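Local coordinates for protein aminopeptidase C (Lactobacillus rhamnosus, PDB 4K7C) that probably removes amino-terminal residues from peptides as a papain-like cysteine aminopeptidase related to bleomycin hydrolase, working as a six-subunit assembly, at residues T42-K45 against V46-P50; T78-H81 against G82-Q86; E162-S165 against S166-N170; A209-Y212 against R213-A216; A402-D405 against Q406-Q410. All coordinates share one frame; numbering follows the deposited sequence. Where two conformers were deposited one is given.

Interaction 1 of 5, residues T42-K45 against V46-P50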
# COMPACT_ATOMS: atom_id res chain seq x y z
N THR A 42 6.25 28.47 -8.89
CA THR A 42 7.59 28.07 -8.53
C THR A 42 8.46 29.28 -8.10
O THR A 42 9.34 29.11 -7.30
CB THR A 42 8.19 27.30 -9.66
OG1 THR A 42 7.45 26.09 -9.76
CG2 THR A 42 9.61 26.96 -9.40
N ASP A 43 8.18 30.48 -8.57
CA ASP A 43 8.93 31.69 -8.07
C ASP A 43 8.81 31.87 -6.53
O ASP A 43 9.72 32.31 -5.84
CB ASP A 43 8.45 32.97 -8.70
CG ASP A 43 8.69 33.01 -10.24
OD1 ASP A 43 9.38 32.15 -10.77
OD2 ASP A 43 8.11 33.89 -10.92
N SER A 44 7.63 31.54 -6.03
CA SER A 44 7.42 31.55 -4.58
C SER A 44 8.27 30.48 -3.91
O SER A 44 8.90 30.72 -2.82
CB SER A 44 5.98 31.37 -4.27
OG SER A 44 5.72 31.25 -2.89
N LYS A 45 8.22 29.27 -4.44
CA LYS A 45 9.09 28.24 -3.90
C LYS A 45 10.57 28.66 -3.81
O LYS A 45 11.28 28.34 -2.80
CB LYS A 45 8.96 26.96 -4.69
CG LYS A 45 7.55 26.31 -4.64
CD LYS A 45 7.41 25.11 -5.58
CE LYS A 45 6.02 24.53 -5.53
NZ LYS A 45 5.84 23.39 -6.46
N VAL A 46 11.07 29.32 -4.86
CA VAL A 46 12.42 29.84 -4.82
C VAL A 46 12.62 30.89 -3.70
O VAL A 46 13.59 30.79 -2.94
CB VAL A 46 12.86 30.32 -6.22
CG1 VAL A 46 14.19 31.07 -6.22
CG2 VAL A 46 12.85 29.10 -7.20
N ALA A 47 11.71 31.84 -3.60
CA ALA A 47 11.79 32.94 -2.62
C ALA A 47 11.68 32.43 -1.21
O ALA A 47 12.19 33.05 -0.32
CB ALA A 47 10.70 33.98 -2.91
N MSE A 48 10.99 31.32 -1.02
CA MSE A 48 10.60 30.80 0.33
C MSE A 48 11.53 29.73 0.82
O MSE A 48 11.19 28.91 1.66
CB MSE A 48 9.17 30.39 0.34
CG MSE A 48 8.23 31.56 0.05
SE MSE A 48 8.30 32.82 1.61
CE MSE A 48 9.09 34.37 0.72
N THR A 49 12.75 29.69 0.33
CA THR A 49 13.69 28.70 0.85
C THR A 49 13.86 28.93 2.34
O THR A 49 13.88 30.07 2.80
CB THR A 49 15.08 28.79 0.24
OG1 THR A 49 15.59 30.09 0.55
CG2 THR A 49 15.03 28.49 -1.23
N PRO A 50 13.92 27.85 3.11
CA PRO A 50 13.84 27.98 4.58
C PRO A 50 15.20 28.34 5.20
O PRO A 50 15.82 27.50 5.85
CB PRO A 50 13.31 26.60 4.98
CG PRO A 50 13.95 25.68 3.99
CD PRO A 50 13.77 26.44 2.69
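The flat groups that meet across 42-45 and 46-50 are peptide carbonyls, since no ring takes part: the S44 carbonyl presents its oxygen to M48, which approaches with both its backbone and its side chain. This is the C-terminal end of the short helix 42-47. V46 N and A47 N still make regular i to i+4 bonds to T42 O and D43 O. M48, the first residue to leave helical geometry, bonds S44 O through its N at 2.8 Å, but with a bent N-H (131°), and it has a weak second bond to K45 O. Because M48 CG stands beside its own backbone N (chi1 -62°), it comes within 3.1 Å of S44 O. M48 is the selenomethionine of the derivative used to determine the structure; its long, flexible chain suits a buried place against I331, V398 and S400. S44 is small enough to be buried beside it, and its hydroxyl bonds D333. K380 NZ takes up A47 O and T49 O as the helix ends. V46 faces another way: its branched side chain packs on S158 of the second subunit, while V46 CG2 lies 3.5 Å from T42 O.

Interaction 2 of 5, residues T78-H81 against G82-Q86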
# COMPACT_ATOMS: atom_id res chain seq x y z
N THR A 78 5.93 26.53 23.08
CA THR A 78 6.70 27.68 23.63
C THR A 78 7.32 27.26 24.98
O THR A 78 8.50 27.47 25.19
CB THR A 78 5.95 29.01 23.76
OG1 THR A 78 4.85 28.97 24.66
CG2 THR A 78 5.46 29.48 22.32
N MSE A 79 6.54 26.56 25.78
CA MSE A 79 7.00 26.16 27.16
C MSE A 79 8.03 25.07 27.07
O MSE A 79 9.08 25.14 27.69
CB MSE A 79 5.73 25.66 27.86
CG MSE A 79 4.84 26.79 28.23
SE MSE A 79 3.21 26.15 29.07
CE MSE A 79 2.38 27.86 28.90
N ARG A 80 7.79 24.06 26.22
CA ARG A 80 8.70 22.91 26.14
C ARG A 80 10.02 23.28 25.50
O ARG A 80 11.02 22.62 25.79
CB ARG A 80 8.09 21.73 25.39
CG ARG A 80 8.17 21.83 23.86
CD ARG A 80 7.14 20.88 23.28
NE ARG A 80 7.09 20.89 21.81
CZ ARG A 80 7.78 20.08 21.03
NH1 ARG A 80 8.51 19.09 21.54
NH2 ARG A 80 7.65 20.21 19.71
N HIS A 81 10.05 24.29 24.64
CA HIS A 81 11.40 24.70 24.12
C HIS A 81 12.26 25.34 25.27
O HIS A 81 13.47 25.17 25.32
CB HIS A 81 11.30 25.59 22.87
CG HIS A 81 10.56 24.97 21.73
ND1 HIS A 81 10.70 23.64 21.37
CD2 HIS A 81 9.66 25.49 20.87
CE1 HIS A 81 9.91 23.39 20.33
NE2 HIS A 81 9.24 24.48 20.04
N GLY A 82 11.60 26.06 26.18
CA GLY A 82 12.22 26.52 27.41
C GLY A 82 12.81 25.39 28.24
O GLY A 82 13.98 25.40 28.60
N ILE A 83 12.00 24.33 28.42
CA ILE A 83 12.45 23.17 29.19
C ILE A 83 13.61 22.49 28.56
O ILE A 83 14.64 22.09 29.24
CB ILE A 83 11.29 22.18 29.38
CG1 ILE A 83 10.20 22.81 30.22
CG2 ILE A 83 11.77 20.87 30.01
CD1 ILE A 83 8.94 21.95 30.35
N GLN A 84 13.48 22.27 27.25
CA GLN A 84 14.54 21.57 26.48
C GLN A 84 15.89 22.29 26.62
O GLN A 84 16.90 21.65 26.74
CB GLN A 84 14.19 21.59 24.95
CG GLN A 84 12.98 20.74 24.58
CD GLN A 84 12.36 21.05 23.21
OE1 GLN A 84 12.70 22.03 22.52
NE2 GLN A 84 11.41 20.27 22.87
N ALA A 85 15.88 23.61 26.52
CA ALA A 85 17.10 24.37 26.59
C ALA A 85 17.64 24.39 28.03
O ALA A 85 18.77 23.97 28.26
CB ALA A 85 16.91 25.78 26.02
N GLN A 86 16.78 24.73 28.99
CA GLN A 86 17.23 24.87 30.39
C GLN A 86 17.69 23.53 30.99
O GLN A 86 18.66 23.49 31.71
CB GLN A 86 16.11 25.48 31.23
CG GLN A 86 16.47 25.80 32.67
CD GLN A 86 15.34 26.51 33.46
OE1 GLN A 86 14.28 26.89 32.91
NE2 GLN A 86 15.55 26.67 34.77
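H81 and Q84 are joined by a short, nearly straight bond, H81 ND1 giving its proton to Q84 OE1 at 2.8 Å (167°). It links neighbouring turns of helix 70-87, which corresponds to the central helix of the papain-like fold. The amide oxygen lies in the imidazole plane, but ND1 stands 40° out of the amide's carbonyl plane, the two groups being well twisted from each other. The other ring nitrogen, H81 NE2, bonds E384, consistent with a protonated imidazole. E384 also makes a salt bridge to R80, so one carboxylate holds both bases, and H81 CE1 sits 3.7 Å above one face of the R80 guanidinium, toward its rim. R80 NE bonds N77 OD1. R80 and Q84 run side by side. R80 NH1 and Q84 NE2, both donors, approach to 3.4 Å because each bonds F92 O; their long arms and several N-H groups suit this place. On the helix's apolar side, M79 packs on F249, V253 and I149, and I83 on V253. Backbone i to i+4 bonds join I83 N to M79 O, Q84 N to R80 O and A85 N to H81 O. The Q84 chain leaves beside its own N (chi1 -68°), which brings Q84 CG to 3.0 Å from R80 O.

Interaction 3 of 5, residues E162-S165 against S166-N170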
# COMPACT_ATOMS: atom_id res chain seq x y z
N GLU A 162 -1.52 10.33 24.96
CA GLU A 162 -2.68 10.33 24.10
C GLU A 162 -3.55 9.05 24.23
O GLU A 162 -3.08 7.93 24.51
CB GLU A 162 -2.27 10.53 22.59
CG GLU A 162 -1.53 11.84 22.38
CD GLU A 162 -2.51 13.00 22.38
OE1 GLU A 162 -3.48 12.91 21.58
OE2 GLU A 162 -2.29 13.96 23.17
N THR A 163 -4.81 9.24 23.94
CA THR A 163 -5.78 8.18 23.77
C THR A 163 -6.39 8.26 22.34
O THR A 163 -6.00 9.08 21.53
CB THR A 163 -6.90 8.31 24.77
OG1 THR A 163 -7.66 9.47 24.45
CG2 THR A 163 -6.37 8.36 26.29
N TYR A 164 -7.27 7.33 22.05
CA TYR A 164 -8.04 7.34 20.78
C TYR A 164 -8.66 8.68 20.57
O TYR A 164 -8.49 9.24 19.53
CB TYR A 164 -9.05 6.18 20.70
CG TYR A 164 -9.79 6.12 19.41
CD1 TYR A 164 -9.50 5.17 18.44
CD2 TYR A 164 -10.83 7.01 19.16
CE1 TYR A 164 -10.17 5.21 17.20
CE2 TYR A 164 -11.53 6.97 17.98
CZ TYR A 164 -11.21 6.04 17.04
OH TYR A 164 -11.92 6.00 15.86
N SER A 165 -9.41 9.20 21.55
CA SER A 165 -10.24 10.36 21.35
C SER A 165 -9.39 11.63 21.34
O SER A 165 -9.76 12.59 20.74
CB SER A 165 -11.30 10.46 22.42
OG SER A 165 -12.21 9.44 22.34
N SER A 166 -8.29 11.64 22.07
CA SER A 166 -7.50 12.87 22.13
C SER A 166 -6.88 13.17 20.78
O SER A 166 -6.72 14.32 20.43
CB SER A 166 -6.39 12.85 23.20
OG SER A 166 -5.42 11.83 23.05
N SER A 167 -6.54 12.12 20.04
CA SER A 167 -5.92 12.22 18.74
C SER A 167 -6.97 12.06 17.56
O SER A 167 -6.62 12.19 16.37
CB SER A 167 -4.73 11.24 18.68
OG SER A 167 -3.50 11.84 19.17
N LYS A 168 -8.25 11.87 17.89
CA LYS A 168 -9.35 11.78 16.94
C LYS A 168 -10.63 12.12 17.69
O LYS A 168 -11.32 11.23 18.19
CB LYS A 168 -9.42 10.38 16.35
CG LYS A 168 -10.35 10.11 15.20
CD LYS A 168 -9.86 8.82 14.50
CE LYS A 168 -10.92 8.26 13.56
NZ LYS A 168 -11.88 9.28 13.06
N SER A 169 -10.83 13.44 17.87
CA SER A 169 -11.81 13.95 18.83
C SER A 169 -13.23 14.06 18.33
O SER A 169 -14.14 14.48 19.09
CB SER A 169 -11.38 15.31 19.30
OG SER A 169 -11.15 16.19 18.19
N ASN A 170 -13.45 13.72 17.06
CA ASN A 170 -14.80 13.92 16.49
C ASN A 170 -15.93 13.28 17.28
O ASN A 170 -16.94 13.92 17.56
CB ASN A 170 -14.85 13.52 15.01
CG ASN A 170 -14.12 14.52 14.10
O HOH W 1 -13.44 10.97 20.04
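E162 turns its carboxylate back under S166 and S167, and the two hydroxyls reach it from opposite faces of its plane. S167 OG gives its proton to E162 OE1 at 2.6 Å, on the anti side, whereas S166 OG gives its own at 2.7 Å from well above the plane, 76° out of it. The bend at chi2 (-77°) carries the carboxylate to the serines, which are short enough to hold their hydroxyls beside the turn. R69 adds a salt bridge to the same oxygen, so three groups grip E162 OE1, and this crowd of donors would be expected to stabilise its negative charge. S166 OG works twice, also accepting T163 N at 2.8 Å. T163 OG1 answers by accepting S166 N at 3.3 Å, the reciprocal pairing of a capping box, here round a single turn; it also bonds T218 O of helix 197-219. Y164 and K168 lie side by side, pointing the same way, with CD and CE of the lysine beside the phenol's hydroxyl end, K168 CE 3.4 Å from Y164 OH; that hydroxyl bonds E171. One water donates to both S165 OG and K168 O. The turn lies in the loop between helices 142-152 and 170-192. E162 touches helix 96-117 through Q96 and N97, T163 and S166 lean on L219 of helix 197-219, and T163 and Y164 pack against the fourth subunit.

Interaction 4 of 5, residues A209-Y212 against R213-A216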
# COMPACT_ATOMS: atom_id res chain seq x y z
N ALA A 209 -20.81 15.74 36.91
CA ALA A 209 -20.31 14.42 37.31
C ALA A 209 -20.33 13.49 36.09
O ALA A 209 -19.43 12.77 35.87
CB ALA A 209 -21.09 13.75 38.42
N GLU A 210 -21.40 13.54 35.35
CA GLU A 210 -21.53 12.78 34.10
C GLU A 210 -20.52 13.23 33.07
O GLU A 210 -19.91 12.38 32.45
CB GLU A 210 -22.95 12.96 33.56
CG GLU A 210 -24.01 12.36 34.47
CD GLU A 210 -25.42 12.90 34.28
OE1 GLU A 210 -25.55 14.00 33.68
OE2 GLU A 210 -26.35 12.18 34.67
N ASP A 211 -20.38 14.53 32.83
CA ASP A 211 -19.37 15.02 31.92
C ASP A 211 -17.94 14.58 32.31
O ASP A 211 -17.13 14.24 31.43
CB ASP A 211 -19.43 16.55 31.79
CG ASP A 211 -20.82 17.06 31.40
OD1 ASP A 211 -21.60 16.20 30.90
OD2 ASP A 211 -21.10 18.31 31.63
N TYR A 212 -17.64 14.63 33.61
CA TYR A 212 -16.38 14.17 34.12
C TYR A 212 -16.11 12.72 33.68
O TYR A 212 -14.99 12.39 33.20
CB TYR A 212 -16.27 14.39 35.67
CG TYR A 212 -14.89 14.06 36.20
CD1 TYR A 212 -13.90 14.99 36.22
CD2 TYR A 212 -14.54 12.76 36.54
CE1 TYR A 212 -12.62 14.70 36.60
CE2 TYR A 212 -13.23 12.46 36.96
CZ TYR A 212 -12.30 13.45 36.99
OH TYR A 212 -11.02 13.15 37.37
N ARG A 213 -17.08 11.87 33.85
CA ARG A 213 -16.99 10.47 33.48
C ARG A 213 -16.80 10.23 31.96
O ARG A 213 -16.00 9.39 31.57
CB ARG A 213 -18.16 9.74 34.04
CG ARG A 213 -18.21 8.30 33.56
CD ARG A 213 -19.16 7.49 34.37
NE ARG A 213 -20.56 7.80 34.23
CZ ARG A 213 -21.25 8.45 35.19
NH1 ARG A 213 -22.56 8.63 35.07
NH2 ARG A 213 -20.61 8.98 36.27
N ILE A 214 -17.50 11.00 31.13
CA ILE A 214 -17.29 10.95 29.65
C ILE A 214 -15.86 11.30 29.27
O ILE A 214 -15.22 10.62 28.49
CB ILE A 214 -18.29 11.93 28.94
CG1 ILE A 214 -19.71 11.40 29.12
CG2 ILE A 214 -17.87 12.15 27.49
CD1 ILE A 214 -20.80 12.40 28.76
N LEU A 215 -15.30 12.32 29.93
CA LEU A 215 -13.90 12.67 29.68
C LEU A 215 -12.87 11.71 30.28
O LEU A 215 -11.87 11.45 29.69
CB LEU A 215 -13.69 14.10 30.15
CG LEU A 215 -14.51 15.08 29.40
CD1 LEU A 215 -14.49 16.43 30.10
CD2 LEU A 215 -14.04 15.34 27.97
N ALA A 216 -13.15 11.15 31.46
CA ALA A 216 -12.24 10.18 32.08
C ALA A 216 -12.22 8.94 31.21
O ALA A 216 -11.13 8.36 30.89
CB ALA A 216 -12.72 9.89 33.48
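R213 doubles back along its own helix toward A209 and E210. Its CB rests 3.5 Å from E210 O, and CG departs opposite the backbone N (chi1 174°). The chain runs on extended until a bend at chi3 (68°) swings the guanidinium over the backbone of the preceding turn, where E210 CA lies 4.2 Å above one face of its plane, toward the rim. R213 NE is bonded to F343 O of the fourth subunit. NH1 bonds N344 O of that same subunit and, on its own chain, comes to 4.0 Å from E210 CG; NH2 lies 4.0 Å from A209 O. An arginine suits this buried place because its several N-H groups can be spent on carbonyls of a neighbouring chain. E210 makes no salt bridge with R213: E210 OE2 stays 5.2 Å from R213 NH1, the two planes stand almost perpendicular (88°), and the carboxylate pairs with K179, which D211 shares; D211 OD2 also bonds Y112 OH. Apolar residues fill the inward side, with L215 against F101 and F105 of helix 96-117, I214 against L172, and Y212 meeting F105 edge-to-face. Y212 also brushes the methyl of A216, CE2 to CB 4.4 Å, and the small A216 packs on L17 of the fourth subunit. Regular i to i+4 bonds, such as A216 N to Y212 O, mark a helix serving both its own bundle and a subunit interface, in a hexamer probably like that of bleomycin hydrolases.

Interaction 5 of 5, residues A402-D405 against Q406-Q410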
# COMPACT_ATOMS: atom_id res chain seq x y z
N ALA A 402 4.76 39.34 3.23
CA ALA A 402 3.44 39.75 2.72
C ALA A 402 2.29 38.94 3.26
O ALA A 402 1.18 39.48 3.50
CB ALA A 402 3.45 39.77 1.18
N TRP A 403 2.51 37.62 3.36
CA TRP A 403 1.53 36.75 3.94
C TRP A 403 1.25 37.12 5.39
O TRP A 403 0.11 37.14 5.78
CB TRP A 403 1.94 35.26 3.83
CG TRP A 403 0.82 34.26 4.09
CD1 TRP A 403 0.04 33.64 3.15
CD2 TRP A 403 0.36 33.76 5.36
NE1 TRP A 403 -0.83 32.76 3.74
CE2 TRP A 403 -0.65 32.82 5.10
CE3 TRP A 403 0.71 34.04 6.68
CZ2 TRP A 403 -1.35 32.15 6.10
CZ3 TRP A 403 0.04 33.32 7.68
CH2 TRP A 403 -0.98 32.42 7.39
N PHE A 404 2.29 37.33 6.15
CA PHE A 404 2.15 37.70 7.61
C PHE A 404 1.27 38.97 7.70
O PHE A 404 0.32 39.02 8.46
CB PHE A 404 3.58 38.00 8.10
CG PHE A 404 3.69 38.20 9.57
CD1 PHE A 404 4.37 37.26 10.31
CD2 PHE A 404 3.04 39.26 10.24
CE1 PHE A 404 4.48 37.39 11.69
CE2 PHE A 404 3.17 39.39 11.65
CZ PHE A 404 3.92 38.44 12.33
N ASP A 405 1.55 39.96 6.87
CA ASP A 405 0.76 41.21 6.87
C ASP A 405 -0.71 40.98 6.73
O ASP A 405 -1.54 41.63 7.34
CB ASP A 405 1.25 42.20 5.78
CG ASP A 405 2.60 42.80 6.07
OD1 ASP A 405 3.17 42.58 7.17
OD2 ASP A 405 3.15 43.48 5.17
N GLN A 406 -1.07 40.09 5.82
CA GLN A 406 -2.43 39.89 5.52
C GLN A 406 -3.14 38.93 6.45
O GLN A 406 -4.29 39.14 6.80
CB GLN A 406 -2.60 39.31 4.08
CG GLN A 406 -2.23 40.14 2.86
CD GLN A 406 -2.82 41.52 2.90
OE1 GLN A 406 -4.00 41.75 3.18
NE2 GLN A 406 -1.98 42.45 2.65
N PHE A 407 -2.47 37.83 6.85
CA PHE A 407 -3.17 36.70 7.39
C PHE A 407 -2.82 36.32 8.84
O PHE A 407 -3.45 35.43 9.41
CB PHE A 407 -3.06 35.44 6.48
CG PHE A 407 -3.62 35.68 5.11
CD1 PHE A 407 -4.94 36.11 4.96
CD2 PHE A 407 -2.82 35.68 4.01
CE1 PHE A 407 -5.46 36.38 3.68
CE2 PHE A 407 -3.33 35.97 2.74
CZ PHE A 407 -4.66 36.32 2.59
N VAL A 408 -1.85 37.00 9.40
CA VAL A 408 -1.61 36.87 10.85
C VAL A 408 -2.43 37.92 11.62
O VAL A 408 -2.32 39.15 11.30
CB VAL A 408 -0.16 37.04 11.18
CG1 VAL A 408 0.13 37.08 12.75
CG2 VAL A 408 0.67 35.96 10.53
N TYR A 409 -3.19 37.45 12.61
CA TYR A 409 -4.05 38.28 13.41
C TYR A 409 -3.65 38.43 14.87
O TYR A 409 -4.10 39.39 15.48
CB TYR A 409 -5.46 37.82 13.37
CG TYR A 409 -6.07 37.76 11.95
CD1 TYR A 409 -6.53 38.89 11.36
CD2 TYR A 409 -6.19 36.55 11.26
CE1 TYR A 409 -7.05 38.91 10.08
CE2 TYR A 409 -6.78 36.56 9.98
CZ TYR A 409 -7.22 37.74 9.40
OH TYR A 409 -7.78 37.75 8.14
N GLN A 410 -2.80 37.54 15.39
CA GLN A 410 -2.46 37.56 16.80
C GLN A 410 -1.05 37.07 17.06
O GLN A 410 -0.59 36.14 16.40
CB GLN A 410 -3.36 36.61 17.53
CG GLN A 410 -4.83 36.90 17.51
CD GLN A 410 -5.52 35.92 18.40
OE1 GLN A 410 -6.76 35.95 18.60
NE2 GLN A 410 -4.73 35.00 18.91
O HOH W 2 0.79 41.87 2.06
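A402 O is gripped by Q406 N at 3.3 Å and by a water, which donates at 2.8 Å and in turn accepts from Q406 NE2. Bent at chi2 (-48°), the Q406 chain brings its amide to that water, while its oxygen bonds R354. One residue on, W403 O takes F407 N at 2.9 Å and, weakly, Q406 N. The side chains of W403 and F407 also meet. F407 turns its ring edge to the face of the five-membered ring of W403, a T-shaped pair tilted to 57°, and F407 CB makes a CH-pi contact, 3.6 Å from the centroid of the six-membered ring. Flat rings suit this place because one indole can receive both ring edge and CB; its NE1 bonds Q323 O. V408, the first residue beyond the helix, still bonds F404 O through its N. Its branched side chain covers the next ring, with V408 CG2 over the face of F404, 3.9 Å from the centroid. F404 also stacks on W381 and touches F301 of helix 298-310. Helix 401-407 thus passes directly into strand 408-414, which runs antiparallel to strand 315-319, where Y409 and Q410 both face G318 in a classic beta bulge.

Overall arrangement
The five contacts follow one another along the chain without overlap, all within the part of the chain that belongs to the papain-like peptidase family, and none touches another. Interactions 1 and 5 lie on the same side of the chain's centre, about 18 Å apart between centres; strand 396-400 joins them, as M48 packs on it and helix 401-407 follows it directly. Interactions 3 and 4 form the second pair, about 15 Å apart between centres, sharing helices 96-117 and 197-219 and the fourth subunit. Interaction 2, on helix 70-87, is about 25 Å from interaction 3 and 26 Å from interaction 5 between centres. Interactions 1 and 4, about 49 Å apart between centres, both meet neighbouring subunits, so local turns contribute at separate places to the six-subunit assembly.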